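Local coordinates for protein uncharacterized N-acetyltransferase D2E76_00625 (Mycobacteroides abscessus, PDB 6YCA) that probably transfers acetyl groups from acetyl coenzyme A to amines, as an Eis-type GCN5-related N-acetyltransferase that is unable to modify aminoglycosides, at residues R305-W309 with F410-N414. Sequence-based numbering, arbitrary orientation.
Sequences RDETW and FAGTN
In this Eis-type chain, two GNAT domains precede a sterol-carrier-like domain, and the C-terminal tail 410-414 runs back across strand 299-312 of the central mixed sheet. The strand is disturbed at Glu307 (phi/psi -123/-80) and Thr308 (-84/119): both backbones hydrogen-bond to Thr152 of antiparallel strand 149-160, consistent with a classic beta bulge, and both CA-to-CB bonds point toward the tail. The tail is extended except for a bend at Gly412 (-67/14), with Thr308 CA 7.2 Å from Ala411 CA.

Glu307 bridges the gap with a stretched tt side chain (chi3 47°), its OE1 shared between Ala411 N and Thr152 OG1. Thr308 (m) turns OG1 to the Thr152 hydroxyl, with OG1 4.0 Å from Ala411 CB. Phe410 (chi1 t) starts away, but its ring brings CD1 to 3.8 Å from Glu307 OE1. Out of reach of the tail, Asp306 (p) accepts at OD2 a 2.7 Å hydrogen bond from NE1 of Trp309 (chi1 m, chi2 76°); both side chains touch Ile150, and Asp306 OD1 salt-bridges Arg297 of a second subunit.

The contact is buried; the Asn414 side chain lies about 10 Å from a bound acetyl-CoA. Ala411 N donates to Glu307 OE1 at 3.0 Å and 166°.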
loop_
_atom_site.group_PDB
_atom_site.type_symbol
_atom_site.label_atom_id
_atom_site.label_comp_id
_atom_site.label_asym_id
_atom_site.label_seq_id
_atom_site.Cartn_x
_atom_site.Cartn_y
_atom_site.Cartn_z
ATOM N N ARG A 305 21.840 -6.543 -5.601
ATOM C CA ARG A 305 21.695 -6.877 -7.009
ATOM C C ARG A 305 23.065 -7.204 -7.584
ATOM O O ARG A 305 24.091 -6.708 -7.106
ATOM C CB ARG A 305 21.036 -5.722 -7.778
ATOM C CG ARG A 305 20.586 -6.070 -9.194
ATOM C CD ARG A 305 19.704 -4.967 -9.772
ATOM N NE ARG A 305 19.142 -5.314 -11.077
ATOM C CZ ARG A 305 17.982 -5.945 -11.247
ATOM N NH1 ARG A 305 17.264 -6.312 -10.194
ATOM N NH2 ARG A 305 17.538 -6.217 -12.471
ATOM N N ASP A 306 23.076 -8.059 -8.607
ATOM C CA ASP A 306 24.315 -8.342 -9.320
ATOM C C ASP A 306 24.828 -7.074 -9.991
ATOM O O ASP A 306 24.056 -6.205 -10.405
ATOM C CB ASP A 306 24.094 -9.416 -10.389
ATOM C CG ASP A 306 22.943 -9.086 -11.328
ATOM O OD1 ASP A 306 21.787 -9.008 -10.865
ATOM O OD2 ASP A 306 23.198 -8.873 -12.529
ATOM N N GLU A 307 26.152 -6.957 -10.069
ATOM C CA GLU A 307 26.756 -5.757 -10.635
ATOM C C GLU A 307 27.666 -6.078 -11.813
ATOM O O GLU A 307 27.271 -5.913 -12.973
ATOM C CB GLU A 307 27.517 -4.963 -9.575
ATOM C CG GLU A 307 27.925 -3.600 -10.069
ATOM C CD GLU A 307 28.711 -2.813 -9.051
ATOM O OE1 GLU A 307 29.656 -3.372 -8.449
ATOM O OE2 GLU A 307 28.355 -1.634 -8.841
ATOM N N THR A 308 28.886 -6.523 -11.529
ATOM C CA THR A 308 29.865 -6.752 -12.580
ATOM C C THR A 308 29.660 -8.135 -13.182
ATOM O O THR A 308 29.775 -9.149 -12.482
ATOM C CB THR A 308 31.284 -6.648 -12.025
ATOM O OG1 THR A 308 31.465 -5.389 -11.367
ATOM C CG2 THR A 308 32.293 -6.772 -13.152
ATOM N N TRP A 309 29.358 -8.180 -14.473
ATOM C CA TRP A 309 29.400 -9.417 -15.245
ATOM C C TRP A 309 30.767 -9.440 -15.921
ATOM O O TRP A 309 30.999 -8.737 -16.907
ATOM C CB TRP A 309 28.258 -9.482 -16.254
ATOM C CG TRP A 309 26.922 -9.714 -15.622
ATOM C CD1 TRP A 309 26.174 -8.806 -14.942
ATOM C CD2 TRP A 309 26.188 -10.945 -15.588
ATOM N NE1 TRP A 309 25.012 -9.387 -14.498
ATOM C CE2 TRP A 309 24.999 -10.701 -14.880
ATOM C CE3 TRP A 309 26.422 -12.229 -16.090
ATOM C CZ2 TRP A 309 24.042 -11.688 -14.664
ATOM C CZ3 TRP A 309 25.471 -13.208 -15.874
ATOM C CH2 TRP A 309 24.297 -12.931 -15.168
ATOM N N PHE A 410 33.821 -4.320 -5.755
ATOM C CA PHE A 410 32.718 -3.398 -5.968
ATOM C C PHE A 410 33.152 -2.342 -6.971
ATOM O O PHE A 410 34.241 -1.775 -6.842
ATOM C CB PHE A 410 32.358 -2.744 -4.634
ATOM C CG PHE A 410 31.433 -1.588 -4.761
ATOM C CD1 PHE A 410 30.105 -1.783 -5.075
ATOM C CD2 PHE A 410 31.892 -0.299 -4.568
ATOM C CE1 PHE A 410 29.245 -0.716 -5.196
ATOM C CE2 PHE A 410 31.039 0.776 -4.679
ATOM C CZ PHE A 410 29.711 0.569 -4.996
ATOM N N ALA A 411 32.315 -2.097 -7.974
ATOM C CA ALA A 411 32.548 -1.063 -8.980
ATOM C C ALA A 411 31.525 0.044 -8.747
ATOM O O ALA A 411 30.372 -0.073 -9.168
ATOM C CB ALA A 411 32.410 -1.644 -10.383
ATOM N N GLY A 412 31.936 1.131 -8.109
ATOM C CA GLY A 412 30.979 2.186 -7.812
ATOM C C GLY A 412 30.417 2.931 -9.011
ATOM O O GLY A 412 29.797 3.988 -8.853
ATOM N N THR A 413 30.612 2.385 -10.212
ATOM C CA THR A 413 30.275 3.067 -11.451
ATOM C C THR A 413 29.587 2.104 -12.408
ATOM O O THR A 413 29.937 0.921 -12.470
ATOM C CB THR A 413 31.534 3.665 -12.105
ATOM O OG1 THR A 413 31.550 3.348 -13.499
ATOM C CG2 THR A 413 32.797 3.119 -11.454
ATOM N N ASN A 414 28.606 2.620 -13.150
ATOM C CA ASN A 414 27.871 1.851 -14.143
ATOM C C ASN A 414 28.101 2.433 -15.532
ATOM O O ASN A 414 28.463 3.603 -15.693
ATOM C CB ASN A 414 26.367 1.844 -13.853
ATOM C CG ASN A 414 25.994 0.929 -12.704
ATOM O OD1 ASN A 414 26.848 0.273 -12.102
ATOM N ND2 ASN A 414 24.703 0.880 -12.394
#